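Long-range contacts in Pre-mRNA-splicing factor 38 (Chaetomium thermophilum, PDB 5F5T), which is probably required for pre-mRNA splicing as a nuclear spliceosomal protein of the PRP38 family: residues 127-132 / 179-184; 135-140 / 169-174. All coordinates share one frame; numbering follows the deposited sequence.

Overall arrangement
Contacts 1 and 2 are neighbours, their centres about 8 Å apart and each about 9 Å from the centre of the chain, and all four segments belong to the PRP38 domain. Contact 1 sets the end of helix 117-130 against the chain leaving strand 179-180; contact 2 pairs helix 133-140, next in sequence, with helix 163-172. Both segments of contact 2 therefore fall between those of contact 1 along the chain. Arg128 bridges the two, since its NE bonds to Leu170 O of contact 2, and Leu181 N pairs with Asp174 O. These bonds join the contacts directly, linking the ends of two helices to the segment that follows strand 179-180.

Contact 1 (127-132 / 179-184); sequences IRLTRP and TSLWKM
Arg128 and Trp182 are joined end-on: NH1 and NH2 of the arginine both donate to the main-chain Trp182 O, each at 3.2 Å, and the oxygen lies in the guanidinium plane. The two donors meet it differently, NH1 on a lone pair in the carbonyl plane and NH2 tilted 33° from that plane. With chi1 at 172°, CG of Arg128 stands anti to its backbone N, where it packs against Leu181 CD1. Apolar groups sandwich the guanidinium: Met184 SD sits over its centre, 3.6 Å above the plane, while Leu181 CB lies over the opposite face, toward the rim. Met184 approaches tip to tip, whereas Leu181 crosses the arginine at about a right angle. Meanwhile NE bonds to Leu170 O, so main-chain oxygens of two segments fix the rotation of the group.

Indole NE1 of Trp182 donates weakly to Arg128 O at 2.9 Å. An off-centre cation-pi contact puts Arg128 CZ 4.9 Å from the centroid of the five-membered ring. On the Thr179 side of the contact, Leu129 CD2 meets both Leu181 CD2 and Thr179 CG2. Water 1 accepts from Trp182 N and donates weakly to Leu129 O. Two hydrogen-bonding links thus run in opposite directions at a helix C-terminus, where a buried arginine joins the chain after strand 179-180 to the end of helix 117-130, within the PRP38 fold.

Contact 2 (135-140 / 169-174); sequences EVYTLL and DLLTKD
The ring of Tyr137 is the one aromatic ring in the two segments, and Leu171 CD2 comes up to it obliquely, 4.2 Å from Tyr137 CD1, the two side chains lying alongside each other and pointing opposite ways. Beyond the contact, the tyrosine also packs on Arg187 and Leu190 of helix 187-192. Its hydroxyl OH is hydrogen-bonded to Arg185 O and to water 2, which in turn donates to Leu171 O at 2.9 Å.

The same methyl, Leu171 CD2, is the hub of the packing. Val136 CG1 approaches it to 3.9 Å, that branch lying anti to the backbone N (chi1 166°), and Leu140 CD1 reaches it at 4.0 Å. Leu140 crosses Leu171 obliquely but meets Leu170 at about a right angle, with the two CD1 methyls 4.1 Å apart. Leu140 and Leu170 both also rest on Ala124 of helix 117-130, which brings a third helix to the interface.

Aliphatic methyls therefore hold helices 133-140 and 163-172 together by dispersion and burial of apolar surface, while the direct contacts are supplemented by a single polar link through water 2 that joins the tyrosine hydroxyl to a main-chain carbonyl near the end of helix 163-172.

Contact 1 (127-132 / 179-184)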
loop_
_atom_site.group_PDB
_atom_site.type_symbol
_atom_site.label_atom_id
_atom_site.label_comp_id
_atom_site.label_asym_id
_atom_site.label_seq_id
_atom_site.Cartn_x
_atom_site.Cartn_y
_atom_site.Cartn_z
ATOM N N ILE A 127 -5.691 4.554 4.282
ATOM C CA ILE A 127 -4.623 5.436 4.722
ATOM C C ILE A 127 -3.735 5.815 3.540
ATOM O O ILE A 127 -3.400 6.985 3.359
ATOM C CB ILE A 127 -3.776 4.791 5.832
ATOM C CG1 ILE A 127 -4.562 4.774 7.145
ATOM C CG2 ILE A 127 -2.461 5.541 6.014
ATOM C CD1 ILE A 127 -3.778 4.248 8.330
ATOM N N ARG A 128 -3.381 4.829 2.722
ATOM C CA ARG A 128 -2.564 5.084 1.540
ATOM C C ARG A 128 -3.281 6.046 0.595
ATOM O O ARG A 128 -2.655 6.889 -0.052
ATOM C CB ARG A 128 -2.231 3.778 0.815
ATOM C CG ARG A 128 -1.545 3.977 -0.528
ATOM C CD ARG A 128 -0.130 4.500 -0.320
ATOM N NE ARG A 128 0.597 4.704 -1.570
ATOM C CZ ARG A 128 0.400 5.720 -2.405
ATOM N NH1 ARG A 128 -0.514 6.640 -2.138
ATOM N NH2 ARG A 128 1.115 5.809 -3.515
ATOM N N LEU A 129 -4.598 5.905 0.517
ATOM C CA LEU A 129 -5.411 6.772 -0.326
ATOM C C LEU A 129 -5.503 8.214 0.176
ATOM O O LEU A 129 -5.486 9.146 -0.627
ATOM C CB LEU A 129 -6.821 6.197 -0.464
ATOM C CG LEU A 129 -6.935 4.879 -1.231
ATOM C CD1 LEU A 129 -8.384 4.413 -1.267
ATOM C CD2 LEU A 129 -6.368 5.015 -2.634
ATOM N N THR A 130 -5.611 8.401 1.491
ATOM C CA THR A 130 -6.009 9.706 2.029
ATOM C C THR A 130 -4.982 10.469 2.869
ATOM O O THR A 130 -5.252 11.593 3.289
ATOM C CB THR A 130 -7.266 9.559 2.909
ATOM O OG1 THR A 130 -6.949 8.763 4.059
ATOM C CG2 THR A 130 -8.389 8.900 2.129
ATOM N N ARG A 131 -3.813 9.885 3.105
ATOM C CA ARG A 131 -2.879 10.453 4.077
ATOM C C ARG A 131 -1.589 10.935 3.428
ATOM O O ARG A 131 -1.180 10.403 2.404
ATOM C CB ARG A 131 -2.548 9.425 5.163
ATOM C CG ARG A 131 -3.141 9.740 6.522
ATOM C CD ARG A 131 -4.648 9.717 6.455
ATOM N NE ARG A 131 -5.268 10.117 7.713
ATOM C CZ ARG A 131 -6.580 10.237 7.881
ATOM N NH1 ARG A 131 -7.400 9.986 6.869
ATOM N NH2 ARG A 131 -7.074 10.605 9.058
ATOM N N PRO A 132 -0.955 11.964 4.016
ATOM C CA PRO A 132 0.326 12.483 3.518
ATOM C C PRO A 132 1.413 11.404 3.508
ATOM O O PRO A 132 1.357 10.470 4.315
ATOM C CB PRO A 132 0.664 13.593 4.516
ATOM C CG PRO A 132 -0.667 14.032 5.032
ATOM C CD PRO A 132 -1.464 12.768 5.141
ATOM N N THR A 179 -7.307 0.861 -8.270
ATOM C CA THR A 179 -7.294 2.252 -7.846
ATOM C C THR A 179 -5.909 2.860 -8.020
ATOM O O THR A 179 -4.911 2.285 -7.585
ATOM C CB THR A 179 -7.717 2.388 -6.373
ATOM O OG1 THR A 179 -9.043 1.872 -6.203
ATOM C CG2 THR A 179 -7.673 3.843 -5.925
ATOM N N SER A 180 -5.856 4.043 -8.622
ATOM C CA SER A 180 -4.603 4.772 -8.733
ATOM C C SER A 180 -4.361 5.507 -7.427
ATOM O O SER A 180 -5.218 6.257 -6.956
ATOM C CB SER A 180 -4.633 5.747 -9.905
ATOM O OG SER A 180 -4.515 5.060 -11.136
ATOM N N LEU A 181 -3.179 5.308 -6.859
ATOM C CA LEU A 181 -2.853 5.903 -5.574
ATOM C C LEU A 181 -2.115 7.193 -5.853
ATOM O O LEU A 181 -1.321 7.256 -6.791
ATOM C CB LEU A 181 -1.992 4.957 -4.740
ATOM C CG LEU A 181 -2.277 3.459 -4.864
ATOM C CD1 LEU A 181 -1.236 2.646 -4.101
ATOM C CD2 LEU A 181 -3.676 3.138 -4.370
ATOM N N TRP A 182 -2.393 8.225 -5.062
ATOM C CA TRP A 182 -1.847 9.542 -5.356
ATOM C C TRP A 182 -0.334 9.414 -5.317
ATOM O O TRP A 182 0.213 8.727 -4.446
ATOM C CB TRP A 182 -2.321 10.589 -4.353
ATOM C CG TRP A 182 -1.855 10.343 -2.961
ATOM C CD1 TRP A 182 -2.326 9.420 -2.075
ATOM C CD2 TRP A 182 -0.822 11.062 -2.285
ATOM N NE1 TRP A 182 -1.633 9.513 -0.887
ATOM C CE2 TRP A 182 -0.706 10.519 -0.994
ATOM C CE3 TRP A 182 0.017 12.120 -2.649
ATOM C CZ2 TRP A 182 0.220 10.994 -0.068
ATOM C CZ3 TRP A 182 0.935 12.587 -1.732
ATOM C CH2 TRP A 182 1.029 12.026 -0.454
ATOM N N LYS A 183 0.339 10.048 -6.269
ATOM C CA LYS A 183 1.783 9.906 -6.356
ATOM C C LYS A 183 2.460 10.500 -5.126
ATOM O O LYS A 183 2.124 11.598 -4.688
ATOM C CB LYS A 183 2.304 10.550 -7.643
ATOM C CG LYS A 183 1.850 9.830 -8.915
ATOM C CD LYS A 183 2.013 10.701 -10.149
ATOM C CE LYS A 183 1.414 10.052 -11.389
ATOM N NZ LYS A 183 2.504 9.600 -12.302
ATOM N N MET A 184 3.453 9.784 -4.612
ATOM C CA MET A 184 4.122 10.149 -3.369
ATOM C C MET A 184 5.574 10.472 -3.640
ATOM O O MET A 184 6.136 10.033 -4.645
ATOM C CB MET A 184 4.061 9.009 -2.355
ATOM C CG MET A 184 2.729 8.809 -1.670
ATOM S SD MET A 184 2.827 7.538 -0.386
ATOM C CE MET A 184 1.208 7.726 0.327
HETATM O O HOH W 1 -4.839 7.984 -3.672
#

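Contact 2 (135-140 / 169-174)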
loop_
_atom_site.group_PDB
_atom_site.type_symbol
_atom_site.label_atom_id
_atom_site.label_comp_id
_atom_site.label_asym_id
_atom_site.label_seq_id
_atom_site.Cartn_x
_atom_site.Cartn_y
_atom_site.Cartn_z
ATOM N N GLU A 135 3.455 10.346 6.713
ATOM C CA GLU A 135 2.553 9.684 7.641
ATOM C C GLU A 135 2.233 8.278 7.162
ATOM O O GLU A 135 2.131 7.356 7.962
ATOM C CB GLU A 135 1.267 10.493 7.808
ATOM C CG GLU A 135 0.608 10.342 9.168
ATOM C CD GLU A 135 -0.757 10.997 9.224
ATOM O OE1 GLU A 135 -1.622 10.509 9.981
ATOM O OE2 GLU A 135 -0.962 12.003 8.513
ATOM N N VAL A 136 2.083 8.118 5.853
ATOM C CA VAL A 136 1.766 6.814 5.285
ATOM C C VAL A 136 2.904 5.823 5.510
ATOM O O VAL A 136 2.672 4.678 5.906
ATOM C CB VAL A 136 1.463 6.918 3.791
ATOM C CG1 VAL A 136 1.478 5.534 3.148
ATOM C CG2 VAL A 136 0.113 7.573 3.595
ATOM N N TYR A 137 4.132 6.267 5.263
ATOM C CA TYR A 137 5.287 5.408 5.487
ATOM C C TYR A 137 5.362 5.018 6.960
ATOM O O TYR A 137 5.487 3.833 7.292
ATOM C CB TYR A 137 6.581 6.101 5.056
ATOM C CG TYR A 137 6.752 6.186 3.556
ATOM C CD1 TYR A 137 6.946 5.044 2.792
ATOM C CD2 TYR A 137 6.740 7.415 2.909
ATOM C CE1 TYR A 137 7.104 5.124 1.418
ATOM C CE2 TYR A 137 6.897 7.505 1.542
ATOM C CZ TYR A 137 7.080 6.360 0.800
ATOM O OH TYR A 137 7.238 6.452 -0.565
ATOM N N THR A 138 5.263 6.014 7.841
ATOM C CA THR A 138 5.400 5.770 9.277
ATOM C C THR A 138 4.314 4.834 9.812
ATOM O O THR A 138 4.594 3.958 10.627
ATOM C CB THR A 138 5.369 7.080 10.092
ATOM O OG1 THR A 138 4.158 7.792 9.814
ATOM C CG2 THR A 138 6.559 7.956 9.744
ATOM N N LEU A 139 3.075 5.031 9.367
ATOM C CA LEU A 139 1.955 4.208 9.822
ATOM C C LEU A 139 1.986 2.795 9.268
ATOM O O LEU A 139 1.775 1.837 10.008
ATOM C CB LEU A 139 0.616 4.856 9.452
ATOM C CG LEU A 139 0.244 6.171 10.135
ATOM C CD1 LEU A 139 -0.904 6.845 9.403
ATOM C CD2 LEU A 139 -0.115 5.919 11.586
ATOM N N LEU A 140 2.226 2.664 7.967
ATOM C CA LEU A 140 2.091 1.367 7.307
ATOM C C LEU A 140 3.316 0.464 7.425
ATOM O O LEU A 140 3.173 -0.751 7.507
ATOM C CB LEU A 140 1.755 1.556 5.830
ATOM C CG LEU A 140 0.451 2.293 5.545
ATOM C CD1 LEU A 140 0.081 2.168 4.074
ATOM C CD2 LEU A 140 -0.658 1.761 6.434
ATOM N N ASP A 169 3.053 -3.497 -1.299
ATOM C CA ASP A 169 2.411 -3.067 -2.538
ATOM C C ASP A 169 1.870 -1.643 -2.426
ATOM O O ASP A 169 2.041 -0.834 -3.334
ATOM C CB ASP A 169 1.284 -4.020 -2.928
ATOM C CG ASP A 169 1.791 -5.275 -3.614
ATOM O OD1 ASP A 169 3.016 -5.376 -3.834
ATOM O OD2 ASP A 169 0.962 -6.146 -3.955
ATOM N N LEU A 170 1.224 -1.343 -1.306
ATOM C CA LEU A 170 0.711 -0.002 -1.058
ATOM C C LEU A 170 1.840 1.023 -1.055
ATOM O O LEU A 170 1.688 2.142 -1.547
ATOM C CB LEU A 170 -0.032 0.046 0.275
ATOM C CG LEU A 170 -1.333 -0.741 0.382
ATOM C CD1 LEU A 170 -1.822 -0.718 1.820
ATOM C CD2 LEU A 170 -2.374 -0.136 -0.549
ATOM N N LEU A 171 2.964 0.636 -0.466
ATOM C CA LEU A 171 4.120 1.513 -0.336
ATOM C C LEU A 171 4.964 1.676 -1.606
ATOM O O LEU A 171 5.698 2.653 -1.732
ATOM C CB LEU A 171 5.000 1.015 0.809
ATOM C CG LEU A 171 4.292 1.045 2.166
ATOM C CD1 LEU A 171 5.227 0.611 3.281
ATOM C CD2 LEU A 171 3.713 2.432 2.437
ATOM N N THR A 172 4.893 0.720 -2.530
ATOM C CA THR A 172 5.801 0.739 -3.683
ATOM C C THR A 172 5.128 0.743 -5.054
ATOM O O THR A 172 5.806 0.818 -6.078
ATOM C CB THR A 172 6.758 -0.471 -3.657
ATOM O OG1 THR A 172 6.024 -1.668 -3.942
ATOM C CG2 THR A 172 7.434 -0.597 -2.301
ATOM N N LYS A 173 3.804 0.652 -5.089
ATOM C CA LYS A 173 3.120 0.512 -6.368
ATOM C C LYS A 173 2.204 1.700 -6.650
ATOM O O LYS A 173 1.677 2.328 -5.729
ATOM C CB LYS A 173 2.321 -0.789 -6.406
ATOM C CG LYS A 173 3.078 -1.953 -7.027
ATOM C CD LYS A 173 2.347 -3.269 -6.823
ATOM C CE LYS A 173 2.905 -4.349 -7.738
ATOM N NZ LYS A 173 3.899 -5.214 -7.045
ATOM N N ASP A 174 2.037 2.010 -7.933
ATOM C CA ASP A 174 1.174 3.103 -8.379
ATOM C C ASP A 174 -0.306 2.732 -8.396
ATOM O O ASP A 174 -1.161 3.581 -8.157
ATOM C CB ASP A 174 1.602 3.584 -9.767
ATOM C CG ASP A 174 2.918 4.337 -9.740
ATOM O OD1 ASP A 174 3.244 4.926 -8.687
ATOM O OD2 ASP A 174 3.624 4.340 -10.769
HETATM O O HOH W 2 6.586 5.067 -3.032
#